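Local coordinates for protein copper-containing nitrite reductase (PDB 6THE) that catalyses the reduction of nitrite to nitric oxide, as the copper-containing core of a four-domain haem-cupredoxin nitrite reductase, at residues L34-L38 with D79-H84; E44-G49 with Q172-F178; E234-D240 with A264-V270. The contacts are given in a common frame with arbitrary orientation. Residues are numbered along the deposited sequence.

Contacts 1 and 2 both reach the same sheet of the first cupredoxin domain, through the neighbouring strands 28-43 and 46-53; their centres lie about 19 Å apart and their nearest atoms about 4 Å. Contact 3 is in a sheet of the second domain, on the opposite side of the chain's centre, about 35 to 36 Å from the others, centre to centre. Contact 3 is the buried one: antiparallel backbone bonds with a bulge, and aromatic packing. Contact 2, only partly buried, is parallel strand pairing near the surface and ties an excursion from the second domain to the first. In contact 1, also partly buried, one carboxylate side chain holds backbone amides and the copper-binding histidine of a loop.

Contact 1. Residues L34-L38 with D79-H84; sequences LSVEL and DSAMIH. With CU (copper (II) ion), chain B; 9JE (pentane-1,5-diol), chain O.
E37 contributes the largest buried surface, reaching from the extended segment 34-38, part of strand 28-43, into the irregular segment 79-84. The CA atoms of S35 and H84 lie 6.8 Å apart, those of E37 and S80 5.9 Å. E37 (chi1 m, chi2 t) gathers three donors on one oxygen: OE1 accepts H84 NE2 at 3.0 Å, A81 N at 3.1 Å and, weakly, M82 N at 3.1 Å; OE2 takes a weak second bond from A81 N at 3.4 Å. H84 (chi1 m, chi2 -56°) turns ND1 to the copper ion, 2.3 Å away, which C125, H133 and M138 also bind, the ligand set of a type 1 site in a cupredoxin. S35 (chi1 p) points its CB toward the loop and brings OG within 3.4 Å of H84 CD2, while that hydroxyl bonds N76. Nearer the start of the loop, a water bridges E37 N and S80 OG, 2.8 Å from each; S80 OG also bonds N76. D79 OD2 accepts a 2.7 Å bond from pentane-1,5-diol O07. Because H84 NE2 donates a hydrogen bond to E37 OE1, ND1 is left to bind copper, the carboxylate holding the imidazole on its NE2 side.

Contact 2. Residues E44-G49 with Q172-F178; sequences EGTTFG and QHGSAEF
A short parallel strand pair extends a cupredoxin sheet: strand 174-176, which follows the first long strand of the second domain in sequence, adds to the edge of the first domain beside strand 46-53. The axes come within 4.7 Å at 28°. T46 pairs with G174, T47 with S175 and F48 with A176, at CA-CA distances of 5.0, 5.1 and 4.7 Å. T47 bonds to the residues either side of S175, its N donating to G174 O (3.1 Å) and its O accepting from A176 N (2.8 Å). G174 N bonds G45 O at 3.0 Å, and G49 N reaches A176 O weakly at 3.3 Å; F48 CA also approaches A176 O at 3.5 Å as a CA-H...O contact. T46 OG1 (chi1 m) gives a weak 3.3 Å bond to Q172 O, whereas T47 OG1 turns to E39, E44 pairs with R41, and E177 bonds a pentane-1,5-diol. On the face of T46 and F48, F48 (chi1 t) lays CD1 3.8 Å from A176 CB. Two glycines open the pairing, G45 (phi/psi 91/-7) and G174 (118/-170), in conformations that would jam a CB against the preceding carbonyl. At G45 a CB would also clash with H173 CG. The H173 ring (chi1 m) instead makes a CH-pi contact, G45 CA lying over its face, 4.2 Å from the centroid.

Contact 3. Residues E234-D240 with A264-V270; sequences EIFDKVD and AIAEFKV
Segments 234-240 and 264-270 pair antiparallel in a sheet of the second cupredoxin domain; the axes of 238-240 and 264-269 pass 4.6 Å apart at 172°. K238-E267 and D240-I265 are hydrogen-bonded pairs: E267 N to K238 O is 2.9 Å, D240 N to I265 O 3.0 Å, and I265 N to D240 O a weak 3.4 Å. V239-A266 between them is non-hydrogen-bonded. A classic beta bulge interrupts the register, D237 (phi/psi -71/-45) and K238 both facing E267, whose O accepts D237 N at 2.7 Å and K238 N at 3.3 Å. Here the chain turns a corner, and D237 (chi1 m) sets OD2 2.9 Å from K269 N in a weak bond. F236 (chi1 m, chi2 -57°) lays one ring face over A266, A266 CB being 4.0 Å from the F236 ring centroid. F268 takes chi1 p, so that its CD1 meets F236 CD1 at 3.7 Å; the planes meet obliquely at 56°. E234 (chi1 m, chi2 m) brings OE1 to 3.6 Å from F268 CD2 and packs on I92 of a neighbouring subunit, while I235 packs on that subunit's copper ligand H89. K238 CD lies 3.9 Å from E267 OE1. The V239 and A266 face is thus apolar, whereas that of K238, E267, D240 and I265 is mixed, with E267 salt-bridged to R215.

Contact 1. Residues L34-L38 with D79-H84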
# COMPACT_ATOMS: atom_id res chain seq x y z
N LEU A 34 -9.29 30.68 0.36
CA LEU A 34 -9.26 31.38 1.63
C LEU A 34 -9.16 30.36 2.76
O LEU A 34 -10.00 29.48 2.88
CB LEU A 34 -10.53 32.24 1.75
CG LEU A 34 -10.78 32.89 3.11
CD1 LEU A 34 -9.80 34.02 3.37
CD2 LEU A 34 -12.21 33.40 3.21
N SER A 35 -8.10 30.50 3.57
CA SER A 35 -7.88 29.62 4.71
C SER A 35 -8.62 30.15 5.93
O SER A 35 -8.35 31.26 6.39
CB SER A 35 -6.41 29.43 4.98
OG SER A 35 -5.78 30.68 5.22
N VAL A 36 -9.56 29.34 6.44
CA VAL A 36 -10.41 29.74 7.56
C VAL A 36 -10.30 28.69 8.66
O VAL A 36 -10.31 27.49 8.39
CB VAL A 36 -11.88 29.92 7.12
CG1 VAL A 36 -12.70 30.63 8.19
CG2 VAL A 36 -12.00 30.65 5.79
N GLU A 37 -10.19 29.16 9.90
CA GLU A 37 -10.26 28.32 11.08
C GLU A 37 -11.61 28.54 11.76
O GLU A 37 -11.94 29.67 12.13
CB GLU A 37 -9.12 28.65 12.05
CG GLU A 37 -7.74 28.59 11.43
CD GLU A 37 -6.60 28.99 12.37
OE1 GLU A 37 -5.52 29.33 11.86
OE2 GLU A 37 -6.80 28.95 13.60
N LEU A 38 -12.39 27.47 11.90
CA LEU A 38 -13.73 27.57 12.47
C LEU A 38 -14.08 26.29 13.22
O LEU A 38 -13.54 25.22 12.95
CB LEU A 38 -14.73 27.88 11.35
CG LEU A 38 -15.01 26.76 10.35
CD1 LEU A 38 -16.31 26.04 10.70
CD2 LEU A 38 -15.10 27.32 8.93
N ASP A 79 -8.91 36.47 11.45
CA ASP A 79 -9.14 35.89 12.76
C ASP A 79 -8.39 34.57 12.90
O ASP A 79 -8.51 33.89 13.92
CB ASP A 79 -10.64 35.76 13.06
CG ASP A 79 -11.41 34.95 12.04
OD1 ASP A 79 -11.28 35.24 10.83
OD2 ASP A 79 -12.15 34.03 12.45
N SER A 80 -7.61 34.21 11.87
CA SER A 80 -6.81 32.99 11.89
C SER A 80 -5.65 33.14 12.88
O SER A 80 -5.16 34.24 13.11
CB SER A 80 -6.30 32.65 10.51
OG SER A 80 -7.38 32.28 9.65
N ALA A 81 -5.23 32.00 13.45
CA ALA A 81 -4.20 31.99 14.48
C ALA A 81 -2.92 31.35 13.94
O ALA A 81 -1.91 31.30 14.65
CB ALA A 81 -4.71 31.27 15.70
N MET A 82 -2.97 30.86 12.70
CA MET A 82 -1.86 30.12 12.11
C MET A 82 -1.52 30.67 10.73
O MET A 82 -2.37 31.26 10.06
CB MET A 82 -2.21 28.63 11.98
CG MET A 82 -2.46 27.93 13.31
SD MET A 82 -1.01 27.88 14.40
CE MET A 82 0.03 26.71 13.52
N ILE A 83 -0.26 30.47 10.33
CA ILE A 83 0.20 30.72 8.98
C ILE A 83 -0.28 29.56 8.11
O ILE A 83 -0.23 28.41 8.53
CB ILE A 83 1.74 30.88 8.94
CG1 ILE A 83 2.23 31.95 9.92
CG2 ILE A 83 2.23 31.14 7.52
CD1 ILE A 83 3.69 31.82 10.29
N HIS A 84 -0.75 29.88 6.90
CA HIS A 84 -1.27 28.88 5.99
C HIS A 84 -0.63 29.00 4.62
O HIS A 84 -0.25 30.09 4.19
CB HIS A 84 -2.81 28.94 5.93
CG HIS A 84 -3.47 28.65 7.24
ND1 HIS A 84 -3.26 27.48 7.94
CD2 HIS A 84 -4.36 29.37 7.97
CE1 HIS A 84 -3.98 27.49 9.04
NE2 HIS A 84 -4.66 28.64 9.08
CU CU B . -2.33 25.51 7.26
C02 9JE O . -13.53 35.96 6.47
C03 9JE O . -13.34 35.45 7.87
C04 9JE O . -14.40 34.46 8.30
C05 9JE O . -14.24 33.99 9.73
C06 9JE O . -15.21 34.63 10.69
O01 9JE O . -12.55 36.92 6.13
O07 9JE O . -14.82 34.43 12.03
O HOH W 1 -9.94 31.85 10.58

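Contact 2. Residues E44-G49 with Q172-F178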
# COMPACT_ATOMS: atom_id res chain seq x y z
N GLU A 44 -21.89 13.80 16.16
CA GLU A 44 -23.06 14.26 16.88
C GLU A 44 -22.69 14.51 18.34
O GLU A 44 -22.35 13.58 19.06
CB GLU A 44 -24.23 13.28 16.72
CG GLU A 44 -24.82 13.25 15.32
CD GLU A 44 -25.53 14.51 14.86
OE1 GLU A 44 -26.13 15.21 15.71
OE2 GLU A 44 -25.48 14.81 13.65
N GLY A 45 -22.74 15.78 18.74
CA GLY A 45 -22.41 16.19 20.10
C GLY A 45 -20.93 16.56 20.24
O GLY A 45 -20.52 17.06 21.29
N THR A 46 -20.15 16.33 19.17
CA THR A 46 -18.72 16.56 19.20
C THR A 46 -18.35 17.62 18.16
O THR A 46 -18.74 17.53 17.00
CB THR A 46 -17.94 15.25 19.00
OG1 THR A 46 -18.62 14.21 19.70
CG2 THR A 46 -16.51 15.34 19.47
N THR A 47 -17.58 18.63 18.61
CA THR A 47 -17.08 19.69 17.75
C THR A 47 -15.55 19.66 17.76
O THR A 47 -14.94 19.16 18.72
CB THR A 47 -17.63 21.06 18.16
OG1 THR A 47 -17.33 21.27 19.54
CG2 THR A 47 -19.13 21.18 17.93
N PHE A 48 -14.94 20.19 16.70
CA PHE A 48 -13.50 20.15 16.52
C PHE A 48 -13.00 21.47 15.93
O PHE A 48 -13.74 22.14 15.21
CB PHE A 48 -13.11 18.94 15.66
CG PHE A 48 -11.63 18.74 15.45
CD1 PHE A 48 -10.85 18.13 16.43
CD2 PHE A 48 -11.01 19.14 14.28
CE1 PHE A 48 -9.49 17.94 16.24
CE2 PHE A 48 -9.65 18.95 14.08
CZ PHE A 48 -8.89 18.35 15.07
N GLY A 49 -11.75 21.82 16.25
CA GLY A 49 -11.10 22.99 15.70
C GLY A 49 -10.49 22.71 14.33
O GLY A 49 -9.37 22.20 14.24
N GLN A 172 -16.71 10.52 23.12
CA GLN A 172 -16.82 11.63 24.06
C GLN A 172 -17.32 12.87 23.32
O GLN A 172 -16.76 13.25 22.30
CB GLN A 172 -15.48 11.89 24.74
CG GLN A 172 -15.47 13.11 25.65
CD GLN A 172 -16.05 12.83 27.02
OE1 GLN A 172 -15.39 12.24 27.88
NE2 GLN A 172 -17.28 13.26 27.24
N HIS A 173 -18.39 13.48 23.86
CA HIS A 173 -18.92 14.72 23.33
C HIS A 173 -18.16 15.90 23.94
O HIS A 173 -17.47 15.74 24.94
CB HIS A 173 -20.43 14.81 23.58
CG HIS A 173 -21.23 13.72 22.95
ND1 HIS A 173 -22.43 13.28 23.48
CD2 HIS A 173 -21.00 12.96 21.86
CE1 HIS A 173 -22.91 12.31 22.73
NE2 HIS A 173 -22.05 12.09 21.73
N GLY A 174 -18.30 17.07 23.31
CA GLY A 174 -17.63 18.28 23.77
C GLY A 174 -16.66 18.82 22.73
O GLY A 174 -16.63 18.36 21.59
N SER A 175 -15.86 19.82 23.14
CA SER A 175 -14.90 20.47 22.26
C SER A 175 -13.63 19.62 22.17
O SER A 175 -13.06 19.23 23.19
CB SER A 175 -14.60 21.87 22.74
OG SER A 175 -15.77 22.66 22.74
N ALA A 176 -13.19 19.36 20.93
CA ALA A 176 -12.00 18.56 20.67
C ALA A 176 -10.93 19.43 20.02
O ALA A 176 -11.23 20.24 19.14
CB ALA A 176 -12.35 17.37 19.82
N GLU A 177 -9.69 19.24 20.47
CA GLU A 177 -8.53 19.92 19.90
C GLU A 177 -7.55 18.89 19.37
O GLU A 177 -7.66 17.70 19.67
CB GLU A 177 -7.90 20.85 20.95
CG GLU A 177 -7.24 20.11 22.10
CD GLU A 177 -6.91 20.95 23.32
OE1 GLU A 177 -7.78 21.74 23.75
OE2 GLU A 177 -5.79 20.81 23.85
N PHE A 178 -6.59 19.36 18.56
CA PHE A 178 -5.57 18.51 17.96
C PHE A 178 -4.63 17.98 19.04
O PHE A 178 -4.27 18.71 19.97
CB PHE A 178 -4.81 19.29 16.89
CG PHE A 178 -3.66 18.55 16.25
CD1 PHE A 178 -3.87 17.68 15.19
CD2 PHE A 178 -2.36 18.74 16.70
CE1 PHE A 178 -2.81 17.01 14.60
CE2 PHE A 178 -1.30 18.06 16.11
CZ PHE A 178 -1.53 17.20 15.06

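Contact 3. Residues E234-D240 with A264-V270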
# COMPACT_ATOMS: atom_id res chain seq x y z
N GLU A 234 -20.04 -3.13 -5.70
CA GLU A 234 -19.63 -2.65 -7.01
C GLU A 234 -18.20 -3.09 -7.32
O GLU A 234 -17.39 -3.30 -6.42
CB GLU A 234 -19.76 -1.13 -7.10
CG GLU A 234 -21.17 -0.66 -7.42
CD GLU A 234 -21.70 -1.02 -8.80
OE1 GLU A 234 -20.88 -1.17 -9.73
OE2 GLU A 234 -22.93 -1.15 -8.94
N ILE A 235 -17.92 -3.25 -8.62
CA ILE A 235 -16.58 -3.46 -9.14
C ILE A 235 -16.23 -2.26 -10.02
O ILE A 235 -17.04 -1.84 -10.84
CB ILE A 235 -16.48 -4.78 -9.92
CG1 ILE A 235 -17.07 -5.96 -9.14
CG2 ILE A 235 -15.05 -5.06 -10.35
CD1 ILE A 235 -17.32 -7.20 -9.97
N PHE A 236 -15.02 -1.72 -9.83
CA PHE A 236 -14.55 -0.59 -10.61
C PHE A 236 -14.23 -1.05 -12.03
O PHE A 236 -13.42 -1.95 -12.23
CB PHE A 236 -13.34 0.07 -9.95
CG PHE A 236 -13.52 0.51 -8.53
CD1 PHE A 236 -14.54 1.40 -8.18
CD2 PHE A 236 -12.68 0.06 -7.52
CE1 PHE A 236 -14.70 1.81 -6.87
CE2 PHE A 236 -12.84 0.47 -6.21
CZ PHE A 236 -13.85 1.35 -5.88
N ASP A 237 -14.89 -0.41 -13.01
CA ASP A 237 -14.68 -0.71 -14.42
C ASP A 237 -13.30 -0.21 -14.85
O ASP A 237 -12.57 -0.92 -15.54
CB ASP A 237 -15.79 -0.10 -15.29
CG ASP A 237 -17.18 -0.65 -15.00
OD1 ASP A 237 -17.27 -1.79 -14.48
OD2 ASP A 237 -18.16 0.05 -15.31
N LYS A 238 -12.97 1.02 -14.43
CA LYS A 238 -11.69 1.64 -14.76
C LYS A 238 -11.16 2.39 -13.54
O LYS A 238 -11.90 3.10 -12.86
CB LYS A 238 -11.84 2.58 -15.96
CG LYS A 238 -11.93 1.89 -17.32
CD LYS A 238 -12.49 2.77 -18.42
CE LYS A 238 -12.79 2.00 -19.69
NZ LYS A 238 -13.47 2.85 -20.69
N VAL A 239 -9.86 2.20 -13.26
CA VAL A 239 -9.18 2.86 -12.16
C VAL A 239 -7.90 3.49 -12.68
O VAL A 239 -7.05 2.81 -13.25
CB VAL A 239 -8.90 1.88 -10.99
CG1 VAL A 239 -7.97 2.49 -9.96
CG2 VAL A 239 -10.18 1.39 -10.33
N ASP A 240 -7.78 4.81 -12.46
CA ASP A 240 -6.54 5.53 -12.71
C ASP A 240 -5.68 5.47 -11.45
O ASP A 240 -5.95 6.18 -10.48
CB ASP A 240 -6.81 6.96 -13.20
CG ASP A 240 -7.53 7.01 -14.54
OD1 ASP A 240 -6.98 6.49 -15.53
OD2 ASP A 240 -8.64 7.58 -14.58
N ALA A 264 -7.04 8.46 -6.84
CA ALA A 264 -7.58 7.39 -7.68
C ALA A 264 -8.85 7.88 -8.35
O ALA A 264 -9.72 8.47 -7.71
CB ALA A 264 -7.84 6.15 -6.85
N ILE A 265 -8.94 7.64 -9.67
CA ILE A 265 -10.16 7.90 -10.42
C ILE A 265 -10.86 6.56 -10.65
O ILE A 265 -10.44 5.78 -11.50
CB ILE A 265 -9.88 8.67 -11.72
CG1 ILE A 265 -9.22 10.03 -11.45
CG2 ILE A 265 -11.14 8.82 -12.56
CD1 ILE A 265 -8.56 10.65 -12.66
N ALA A 266 -11.92 6.32 -9.87
CA ALA A 266 -12.67 5.07 -9.93
C ALA A 266 -13.96 5.30 -10.70
O ALA A 266 -14.76 6.16 -10.34
CB ALA A 266 -12.92 4.57 -8.53
N GLU A 267 -14.14 4.51 -11.77
CA GLU A 267 -15.34 4.55 -12.59
C GLU A 267 -16.03 3.19 -12.52
O GLU A 267 -15.36 2.16 -12.50
CB GLU A 267 -14.99 4.88 -14.04
CG GLU A 267 -14.38 6.25 -14.24
CD GLU A 267 -13.85 6.54 -15.63
OE1 GLU A 267 -14.17 5.77 -16.56
OE2 GLU A 267 -13.11 7.53 -15.79
N PHE A 268 -17.37 3.21 -12.50
CA PHE A 268 -18.16 1.98 -12.47
C PHE A 268 -19.58 2.25 -12.98
O PHE A 268 -20.08 3.37 -12.89
CB PHE A 268 -18.15 1.34 -11.08
CG PHE A 268 -18.59 2.24 -9.95
CD1 PHE A 268 -17.67 3.04 -9.29
CD2 PHE A 268 -19.91 2.27 -9.53
CE1 PHE A 268 -18.07 3.87 -8.25
CE2 PHE A 268 -20.31 3.09 -8.48
CZ PHE A 268 -19.38 3.89 -7.84
N LYS A 269 -20.20 1.20 -13.52
CA LYS A 269 -21.58 1.22 -13.97
C LYS A 269 -22.45 0.56 -12.90
O LYS A 269 -22.14 -0.53 -12.42
CB LYS A 269 -21.69 0.47 -15.30
CG LYS A 269 -23.09 0.28 -15.86
CD LYS A 269 -23.53 1.37 -16.82
CE LYS A 269 -24.72 0.96 -17.67
NZ LYS A 269 -25.12 2.04 -18.60
N VAL A 270 -23.53 1.25 -12.52
CA VAL A 270 -24.46 0.74 -11.52
C VAL A 270 -25.61 0.05 -12.25
O VAL A 270 -26.25 0.65 -13.11
CB VAL A 270 -24.95 1.84 -10.56
CG1 VAL A 270 -25.80 1.26 -9.44
CG2 VAL A 270 -23.79 2.64 -9.98